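Local coordinates for protein C-domain type II peptide synthetase (Streptomyces globisporus, PDB 4ZNM) that is a condensation-domain protein of the peptide synthetase type, with the two-lobed fold of the CoA-dependent acyltransferase clan, at residues L238-A243 with G427-R432; T242-F247 with S404-G409; E60-E65 with N174-R179. All blocks are in the same frame, centred on the assembly; numbering follows the deposited sequence.

Contact 1 of 3, residues L238-A243 with G427-R432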
loop_
_atom_site.group_PDB
_atom_site.type_symbol
_atom_site.label_atom_id
_atom_site.label_comp_id
_atom_site.label_asym_id
_atom_site.label_seq_id
_atom_site.Cartn_x
_atom_site.Cartn_y
_atom_site.Cartn_z
ATOM N N LEU A 238 18.761 5.644 16.281
ATOM C CA LEU A 238 18.865 4.211 16.020
ATOM C C LEU A 238 18.759 3.956 14.522
ATOM O O LEU A 238 18.133 4.726 13.802
ATOM C CB LEU A 238 17.781 3.417 16.766
ATOM C CG LEU A 238 17.796 3.479 18.299
ATOM C CD1 LEU A 238 16.963 2.356 18.885
ATOM C CD2 LEU A 238 19.198 3.441 18.864
ATOM N N PRO A 239 19.364 2.856 14.054
ATOM C CA PRO A 239 19.271 2.481 12.636
ATOM C C PRO A 239 17.835 2.264 12.164
ATOM O O PRO A 239 17.018 1.677 12.862
ATOM C CB PRO A 239 20.071 1.175 12.573
ATOM C CG PRO A 239 20.094 0.654 13.973
ATOM C CD PRO A 239 20.147 1.881 14.829
ATOM N N LYS A 240 17.551 2.744 10.962
ATOM C CA LYS A 240 16.257 2.597 10.338
ATOM C C LYS A 240 15.871 1.131 10.113
ATOM O O LYS A 240 16.631 0.339 9.551
ATOM C CB LYS A 240 16.264 3.325 9.005
ATOM C CG LYS A 240 14.932 3.333 8.255
ATOM C CD LYS A 240 13.870 4.147 9.002
ATOM C CE LYS A 240 12.482 4.007 8.331
ATOM N NZ LYS A 240 12.459 4.608 6.978
ATOM N N GLY A 241 14.645 0.804 10.468
ATOM C CA GLY A 241 14.054 -0.464 10.109
ATOM C C GLY A 241 12.550 -0.367 10.230
ATOM O O GLY A 241 12.043 0.486 10.958
ATOM N N THR A 242 11.840 -1.214 9.499
ATOM C CA THR A 242 10.398 -1.270 9.607
ATOM C C THR A 242 9.959 -2.709 9.861
ATOM O O THR A 242 10.354 -3.623 9.142
ATOM C CB THR A 242 9.737 -0.736 8.347
ATOM O OG1 THR A 242 10.193 0.607 8.098
ATOM C CG2 THR A 242 8.250 -0.748 8.462
ATOM N N ALA A 243 9.131 -2.878 10.885
ATOM C CA ALA A 243 8.554 -4.167 11.213
ATOM C C ALA A 243 7.076 -4.107 10.896
ATOM O O ALA A 243 6.494 -3.030 10.804
ATOM C CB ALA A 243 8.774 -4.511 12.657
ATOM N N GLY A 427 2.440 -1.533 10.279
ATOM C CA GLY A 427 3.872 -1.376 10.121
ATOM C C GLY A 427 4.357 -0.168 10.910
ATOM O O GLY A 427 3.657 0.846 11.030
ATOM N N TYR A 428 5.587 -0.257 11.404
ATOM C CA TYR A 428 6.139 0.802 12.217
ATOM C C TYR A 428 7.658 0.712 12.136
ATOM O O TYR A 428 8.227 -0.335 11.791
ATOM C CB TYR A 428 5.668 0.667 13.653
ATOM C CG TYR A 428 5.904 -0.713 14.177
ATOM C CD1 TYR A 428 5.012 -1.727 13.880
ATOM C CD2 TYR A 428 7.010 -1.024 14.957
ATOM C CE1 TYR A 428 5.224 -3.044 14.343
ATOM C CE2 TYR A 428 7.220 -2.336 15.437
ATOM C CZ TYR A 428 6.304 -3.340 15.126
ATOM O OH TYR A 428 6.467 -4.666 15.561
ATOM N N ASN A 429 8.303 1.819 12.456
ATOM C CA ASN A 429 9.762 1.890 12.420
ATOM C C ASN A 429 10.316 1.412 13.761
ATOM O O ASN A 429 9.980 1.958 14.814
ATOM C CB ASN A 429 10.253 3.293 12.147
ATOM C CG ASN A 429 9.730 3.903 10.841
ATOM O OD1 ASN A 429 9.490 5.109 10.771
ATOM N ND2 ASN A 429 9.613 3.102 9.809
ATOM N N THR A 430 11.171 0.401 13.712
ATOM C CA THR A 430 11.706 -0.224 14.919
ATOM C C THR A 430 12.719 0.668 15.626
ATOM O O THR A 430 13.039 0.451 16.800
ATOM C CB THR A 430 12.347 -1.581 14.571
ATOM O OG1 THR A 430 13.218 -1.427 13.452
ATOM C CG2 THR A 430 11.290 -2.560 14.182
ATOM N N ASN A 431 13.200 1.697 14.937
ATOM C CA ASN A 431 14.001 2.733 15.596
ATOM C C ASN A 431 13.140 3.729 16.411
ATOM O O ASN A 431 13.670 4.645 17.030
ATOM C CB ASN A 431 14.830 3.499 14.568
ATOM C CG ASN A 431 14.014 3.943 13.386
ATOM O OD1 ASN A 431 13.363 3.133 12.751
ATOM N ND2 ASN A 431 14.056 5.226 13.075
ATOM N N ARG A 432 11.825 3.539 16.439
ATOM C CA ARG A 432 10.940 4.476 17.122
ATOM C C ARG A 432 9.948 3.755 18.015
ATOM O O ARG A 432 9.551 4.282 19.033
ATOM C CB ARG A 432 10.174 5.326 16.100
ATOM C CG ARG A 432 11.057 6.246 15.233
ATOM C CD ARG A 432 11.862 7.303 16.037
ATOM N NE ARG A 432 11.039 8.289 16.716
ATOM C CZ ARG A 432 10.563 9.387 16.145
ATOM N NH1 ARG A 432 10.810 9.634 14.868
ATOM N NH2 ARG A 432 9.816 10.231 16.858
HETATM O O HOH W 1 15.808 6.550 17.147
HETATM O O HOH W 2 15.998 6.899 14.362
HETATM O O HOH W 3 15.795 -0.546 13.859
#

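Contact 2 of 3, residues T242-F247 with S404-G409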
loop_
_atom_site.group_PDB
_atom_site.type_symbol
_atom_site.label_atom_id
_atom_site.label_comp_id
_atom_site.label_asym_id
_atom_site.label_seq_id
_atom_site.Cartn_x
_atom_site.Cartn_y
_atom_site.Cartn_z
ATOM N N THR A 242 11.840 -1.214 9.499
ATOM C CA THR A 242 10.398 -1.270 9.607
ATOM C C THR A 242 9.959 -2.709 9.861
ATOM O O THR A 242 10.354 -3.623 9.142
ATOM C CB THR A 242 9.737 -0.736 8.347
ATOM O OG1 THR A 242 10.193 0.607 8.098
ATOM C CG2 THR A 242 8.250 -0.748 8.462
ATOM N N ALA A 243 9.131 -2.878 10.885
ATOM C CA ALA A 243 8.554 -4.167 11.213
ATOM C C ALA A 243 7.076 -4.107 10.896
ATOM O O ALA A 243 6.494 -3.030 10.804
ATOM C CB ALA A 243 8.774 -4.511 12.657
ATOM N N TRP A 244 6.483 -5.276 10.733
ATOM C CA TRP A 244 5.106 -5.414 10.339
ATOM C C TRP A 244 4.452 -6.476 11.206
ATOM O O TRP A 244 5.035 -7.553 11.434
ATOM C CB TRP A 244 4.996 -5.798 8.867
ATOM C CG TRP A 244 5.491 -4.756 7.935
ATOM C CD1 TRP A 244 6.780 -4.575 7.488
ATOM C CD2 TRP A 244 4.708 -3.723 7.318
ATOM N NE1 TRP A 244 6.827 -3.504 6.623
ATOM C CE2 TRP A 244 5.579 -2.965 6.514
ATOM C CE3 TRP A 244 3.359 -3.367 7.376
ATOM C CZ2 TRP A 244 5.140 -1.905 5.771
ATOM C CZ3 TRP A 244 2.940 -2.306 6.640
ATOM C CH2 TRP A 244 3.823 -1.581 5.848
ATOM N N GLN A 245 3.265 -6.157 11.725
ATOM C CA GLN A 245 2.427 -7.143 12.416
ATOM C C GLN A 245 1.193 -7.377 11.574
ATOM O O GLN A 245 0.541 -6.433 11.138
ATOM C CB GLN A 245 2.068 -6.670 13.827
ATOM C CG GLN A 245 3.308 -6.708 14.754
ATOM C CD GLN A 245 3.023 -6.300 16.185
ATOM O OE1 GLN A 245 1.929 -6.544 16.710
ATOM N NE2 GLN A 245 4.016 -5.661 16.829
ATOM N N ARG A 246 0.882 -8.646 11.342
ATOM C CA ARG A 246 -0.196 -9.030 10.427
ATOM C C ARG A 246 -1.402 -9.397 11.235
ATOM O O ARG A 246 -1.256 -9.916 12.321
ATOM C CB ARG A 246 0.194 -10.226 9.581
ATOM C CG ARG A 246 1.607 -10.214 9.139
ATOM C CD ARG A 246 1.813 -9.302 7.974
ATOM N NE ARG A 246 3.201 -9.435 7.551
ATOM C CZ ARG A 246 3.813 -8.600 6.730
ATOM N NH1 ARG A 246 3.165 -7.556 6.239
ATOM N NH2 ARG A 246 5.073 -8.816 6.426
ATOM N N PHE A 247 -2.583 -9.114 10.725
ATOM C CA PHE A 247 -3.803 -9.519 11.404
ATOM C C PHE A 247 -4.902 -9.759 10.385
ATOM O O PHE A 247 -4.766 -9.424 9.201
ATOM C CB PHE A 247 -4.238 -8.467 12.427
ATOM C CG PHE A 247 -4.621 -7.163 11.823
ATOM C CD1 PHE A 247 -3.668 -6.200 11.587
ATOM C CD2 PHE A 247 -5.942 -6.889 11.498
ATOM C CE1 PHE A 247 -4.010 -4.971 11.033
ATOM C CE2 PHE A 247 -6.295 -5.641 10.955
ATOM C CZ PHE A 247 -5.323 -4.696 10.718
ATOM N N SER A 404 9.481 -4.321 4.279
ATOM C CA SER A 404 9.299 -3.154 3.414
ATOM C C SER A 404 9.302 -1.864 4.237
ATOM O O SER A 404 8.715 -1.779 5.316
ATOM C CB SER A 404 8.012 -3.240 2.612
ATOM O OG SER A 404 7.946 -4.426 1.816
ATOM N N ASP A 405 10.003 -0.876 3.728
ATOM C CA ASP A 405 10.264 0.355 4.470
ATOM C C ASP A 405 9.033 1.276 4.542
ATOM O O ASP A 405 8.314 1.468 3.560
ATOM C CB ASP A 405 11.465 1.051 3.800
ATOM C CG ASP A 405 11.827 2.384 4.433
ATOM O OD1 ASP A 405 12.713 2.393 5.329
ATOM O OD2 ASP A 405 11.256 3.417 4.005
ATOM N N ILE A 406 8.783 1.826 5.717
ATOM C CA ILE A 406 7.910 2.983 5.890
ATOM C C ILE A 406 8.809 4.201 6.123
ATOM O O ILE A 406 9.515 4.243 7.126
ATOM C CB ILE A 406 6.934 2.805 7.062
ATOM C CG1 ILE A 406 5.951 1.692 6.775
ATOM C CG2 ILE A 406 6.125 4.132 7.316
ATOM C CD1 ILE A 406 5.101 1.332 7.997
ATOM N N PRO A 407 8.796 5.181 5.192
ATOM C CA PRO A 407 9.774 6.272 5.243
ATOM C C PRO A 407 9.854 6.944 6.612
ATOM O O PRO A 407 10.972 7.153 7.128
ATOM C CB PRO A 407 9.264 7.256 4.166
ATOM C CG PRO A 407 8.620 6.347 3.160
ATOM C CD PRO A 407 7.963 5.265 3.980
ATOM N N ASP A 408 8.708 7.264 7.209
ATOM C CA ASP A 408 8.720 7.959 8.513
ATOM C C ASP A 408 7.327 8.017 9.104
ATOM O O ASP A 408 6.645 9.016 9.007
ATOM C CB ASP A 408 9.309 9.377 8.352
ATOM C CG ASP A 408 9.762 10.015 9.687
ATOM O OD1 ASP A 408 9.382 9.548 10.777
ATOM O OD2 ASP A 408 10.492 11.033 9.636
ATOM N N GLY A 409 6.915 6.929 9.727
ATOM C CA GLY A 409 5.616 6.884 10.371
ATOM C C GLY A 409 5.077 5.500 10.615
ATOM O O GLY A 409 5.796 4.497 10.517
HETATM O O HOH W 4 12.791 0.483 7.080
#

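Contact 3 of 3, residues E60-E65 with N174-R179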
loop_
_atom_site.group_PDB
_atom_site.type_symbol
_atom_site.label_atom_id
_atom_site.label_comp_id
_atom_site.label_asym_id
_atom_site.label_seq_id
_atom_site.Cartn_x
_atom_site.Cartn_y
_atom_site.Cartn_z
ATOM N N GLU A 60 9.564 -23.341 -16.379
ATOM C CA GLU A 60 10.287 -22.275 -15.701
ATOM C C GLU A 60 10.973 -21.338 -16.675
ATOM O O GLU A 60 10.958 -20.121 -16.509
ATOM C CB GLU A 60 11.312 -22.889 -14.763
ATOM C CG GLU A 60 10.697 -23.583 -13.552
ATOM C CD GLU A 60 11.679 -24.504 -12.807
ATOM O OE1 GLU A 60 12.926 -24.392 -12.995
ATOM O OE2 GLU A 60 11.181 -25.382 -12.043
ATOM N N GLU A 61 11.559 -21.909 -17.717
ATOM C CA GLU A 61 12.267 -21.107 -18.709
ATOM C C GLU A 61 11.328 -20.139 -19.413
ATOM O O GLU A 61 11.708 -19.019 -19.729
ATOM C CB GLU A 61 12.946 -22.014 -19.741
ATOM C CG GLU A 61 13.606 -21.258 -20.880
ATOM C CD GLU A 61 14.336 -22.180 -21.839
ATOM O OE1 GLU A 61 14.663 -21.728 -22.958
ATOM O OE2 GLU A 61 14.577 -23.352 -21.476
ATOM N N THR A 62 10.097 -20.577 -19.672
ATOM C CA THR A 62 9.129 -19.722 -20.349
ATOM C C THR A 62 8.609 -18.663 -19.391
ATOM O O THR A 62 8.348 -17.549 -19.798
ATOM C CB THR A 62 7.963 -20.551 -20.930
ATOM O OG1 THR A 62 8.495 -21.530 -21.811
ATOM C CG2 THR A 62 6.970 -19.671 -21.750
ATOM N N LEU A 63 8.489 -19.001 -18.114
ATOM C CA LEU A 63 8.049 -18.028 -17.130
ATOM C C LEU A 63 9.097 -16.927 -16.991
ATOM O O LEU A 63 8.743 -15.755 -16.849
ATOM C CB LEU A 63 7.770 -18.679 -15.770
ATOM C CG LEU A 63 7.224 -17.724 -14.725
ATOM C CD1 LEU A 63 5.812 -17.262 -15.077
ATOM C CD2 LEU A 63 7.199 -18.388 -13.362
ATOM N N ARG A 64 10.373 -17.292 -17.088
ATOM C CA ARG A 64 11.448 -16.324 -16.994
ATOM C C ARG A 64 11.407 -15.378 -18.184
ATOM O O ARG A 64 11.541 -14.154 -18.039
ATOM C CB ARG A 64 12.779 -17.024 -16.911
ATOM C CG ARG A 64 13.947 -16.095 -16.881
ATOM C CD ARG A 64 15.213 -16.873 -16.540
ATOM N NE ARG A 64 15.643 -17.697 -17.633
ATOM C CZ ARG A 64 15.618 -19.036 -17.658
ATOM N NH1 ARG A 64 16.026 -19.678 -18.737
ATOM N NH2 ARG A 64 15.169 -19.742 -16.635
ATOM N N GLU A 65 11.225 -15.937 -19.363
ATOM C CA GLU A 65 11.066 -15.117 -20.565
ATOM C C GLU A 65 9.886 -14.160 -20.431
ATOM O O GLU A 65 9.991 -12.999 -20.812
ATOM C CB GLU A 65 10.869 -15.992 -21.799
ATOM C CG GLU A 65 12.104 -16.728 -22.289
ATOM C CD GLU A 65 11.782 -17.796 -23.355
ATOM O OE1 GLU A 65 10.601 -18.206 -23.483
ATOM O OE2 GLU A 65 12.720 -18.225 -24.059
ATOM N N ASN A 174 -0.482 -13.964 -18.370
ATOM C CA ASN A 174 -1.051 -13.918 -19.727
ATOM C C ASN A 174 0.045 -14.073 -20.786
ATOM O O ASN A 174 -0.079 -14.868 -21.704
ATOM C CB ASN A 174 -1.798 -12.603 -19.921
ATOM C CG ASN A 174 -2.323 -12.413 -21.328
ATOM O OD1 ASN A 174 -1.564 -12.182 -22.271
ATOM N ND2 ASN A 174 -3.637 -12.464 -21.465
ATOM N N LEU A 175 1.131 -13.310 -20.647
ATOM C CA LEU A 175 2.231 -13.396 -21.608
ATOM C C LEU A 175 2.872 -14.812 -21.571
ATOM O O LEU A 175 3.286 -15.346 -22.599
ATOM C CB LEU A 175 3.285 -12.316 -21.315
ATOM C CG LEU A 175 2.751 -10.891 -21.565
ATOM C CD1 LEU A 175 3.692 -9.883 -21.011
ATOM C CD2 LEU A 175 2.487 -10.609 -23.082
ATOM N N TYR A 176 2.963 -15.392 -20.379
ATOM C CA TYR A 176 3.445 -16.766 -20.214
ATOM C C TYR A 176 2.535 -17.744 -20.978
ATOM O O TYR A 176 2.997 -18.534 -21.799
ATOM C CB TYR A 176 3.503 -17.139 -18.706
ATOM C CG TYR A 176 3.703 -18.616 -18.462
ATOM C CD1 TYR A 176 4.981 -19.152 -18.442
ATOM C CD2 TYR A 176 2.634 -19.469 -18.244
ATOM C CE1 TYR A 176 5.190 -20.479 -18.230
ATOM C CE2 TYR A 176 2.829 -20.827 -18.036
ATOM C CZ TYR A 176 4.112 -21.323 -18.036
ATOM O OH TYR A 176 4.339 -22.647 -17.827
ATOM N N ALA A 177 1.234 -17.666 -20.738
ATOM C CA ALA A 177 0.302 -18.541 -21.426
ATOM C C ALA A 177 0.434 -18.379 -22.919
ATOM O O ALA A 177 0.435 -19.360 -23.639
ATOM C CB ALA A 177 -1.105 -18.271 -20.988
ATOM N N ALA A 178 0.541 -17.157 -23.417
ATOM C CA ALA A 178 0.611 -17.015 -24.871
ATOM C C ALA A 178 1.886 -17.695 -25.412
ATOM O O ALA A 178 1.845 -18.372 -26.433
ATOM C CB ALA A 178 0.572 -15.567 -25.280
ATOM N N ARG A 179 3.008 -17.538 -24.713
ATOM C CA ARG A 179 4.261 -18.191 -25.119
ATOM C C ARG A 179 4.124 -19.691 -25.143
ATOM O O ARG A 179 4.665 -20.345 -26.030
ATOM C CB ARG A 179 5.405 -17.796 -24.178
ATOM C CG ARG A 179 5.995 -16.466 -24.502
ATOM C CD ARG A 179 7.163 -16.131 -23.587
ATOM N NE ARG A 179 7.760 -14.876 -24.005
ATOM C CZ ARG A 179 8.694 -14.784 -24.944
ATOM N NH1 ARG A 179 9.161 -15.872 -25.529
ATOM N NH2 ARG A 179 9.186 -13.605 -25.277
#

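Contact 1 of 3, residues L238-A243 with G427-R432
The ring of Tyr428 carries Ala243 O over one face, 3.6 Å above its plane and shifted toward the rim. Ala243 CB meets the far end of the same ring, 3.7 Å from Tyr428 CZ. The methyl of Thr430, CG2, touches this CB as well. Of the Asn429 amide, ND2 is the atom nearest both Lys240 and Thr242. Asn429 ND2 is 3.4 Å from Lys240 CE and gives a weak bond to Thr242 OG1, while its stronger partner is Ile406 O. Lys240 bends at chi2 (67°), which sets CD, and crosses Asn429 obliquely, with CE nearest the amide; its NZ is held by Asp405. The Asn431 amide uses ND2 on a water that also binds Leu238 O, and Asn431 CB rests 3.3 Å from Pro239 O. A second water joins Pro239 O to Thr430 OG1.

The backbones are bonded both ways at Ala243 and Tyr428, at 2.8 Å for Ala243 N to Tyr428 O. Thr430 N reaches Gly241 O at 2.9 Å, from well above the carbonyl plane. This is an antiparallel pair of neighbouring strands, 242-249 at the border of a five-stranded sheet, fraying into water-bridged loops.

Contact 2 of 3, residues T242-F247 with S404-G409
Trp244 reaches from strand 242-249 to Ser404 and Ile406 in the loop before strand 410-416. Its CB lies over one face of the guanidinium of Arg246, a neighbour on the same strand. CG stands anti to the carbonyl carbon (chi1 -65°), and the indole extends toward the loop. Trp244 CD1 passes 4.0 Å from Ser404 O. Trp244 NE1 gives Ser404 O a hydrogen bond of 2.9 Å. The acceptor sits almost in the indole plane, and the N-H meets a lone pair in the carbonyl plane. Trp244 CZ2 then comes 3.8 Å from Ile406 CG1. At the tip, CH2 touches Ile406 CD1.

The loop belongs to a crossover. The chain leaves strand 366-373 of one lobe, adds strands 383-385 and 388-392 to the sheet of the other, and returns to strand 410-416. This is consistent with the crossing between lobes called the latch in condensation domains.

Thr242 holds the returning chain at a second point. Ile406 N bonds Thr242 OG1 at 3.0 Å and nearly straight, at 176°. A water lies 2.8 Å from Thr242 OG1 and donates to Asp405 OD1, the oxygen that also pairs with Lys240. Thr242 CG2 is 3.3 Å from Ser404 O, so this carbonyl meets both the methyl and the indole. Thr242 CG2 also packs on Ile406 CG1 at 3.8 Å, the two side chains crossing at about a right angle. Ser404 OG turns to another partner, His47 ND1, and Ser404 N bonds Glu125.

Contact 3 of 3, residues E60-E65 with N174-R179
The guanidinium of Arg179 is held by two acids of helix 60-73. Glu65 OE1 lies 3.4 Å from Arg179 NH1. This oxygen is well out of the guanidinium plane, so the salt bridge acts by charge alone. Arg179 NE pairs with Asp69, one turn further along the helix. The axes of segments 60-65 and 174-179 come within 8.9 Å, with 128° between their N-to-C directions. Helix 60-73 follows strand 47-55 and helix 162-180 follows strand 148-156. These strands are neighbours in the six-stranded sheet, so the contact is helix-on-helix packing within the lobe built on that sheet.

The Arg179 chain is extended from CG to NE. It crosses Glu65 at about a right angle, and Glu65 CB lies over one face of the guanidinium, 3.8 Å above the plane. Nearer the backbone, Thr62 CG2 meets Arg179 CB at 3.4 Å.

Tyr176 packs against Thr62 and Leu63. Its CG is anti to the backbone N (chi1 168°), and the ring presents an edge to helix 60-73. Thr62 C and Leu63 N lie in the ring plane at that edge. Tyr176 CD1 is 3.5 Å from Leu63 CA and 3.9 Å from both Leu63 CB and Leu63 CD1. At the ring's tip, Tyr176 OH accepts a hydrogen bond from Asp59 N; Asp59 OD2 in turn holds Thr62 OG1.

Overall arrangement
Contacts 1 and 2 are continuous. Their centres are 7 Å apart, and they share Thr242 and Ala243 on strand 242-249. They also touch directly: Lys240 NZ makes a salt bridge of 2.8 Å to Asp405 OD1, and Asn429 ND2 a probable hydrogen bond of 2.9 Å to Ile406 O. Strand 422-429 and the loop 404-409 thus meet around the start of one edge strand. Contact 3 lies apart, in the lobe of the six-stranded sheet. Its centre is 38 Å from that of contact 1 and 33 Å from that of contact 2. The nearest atoms of contacts 2 and 3 are about 21 Å apart. A bound sodium ion lies about 9 Å from the Tyr176 side chain.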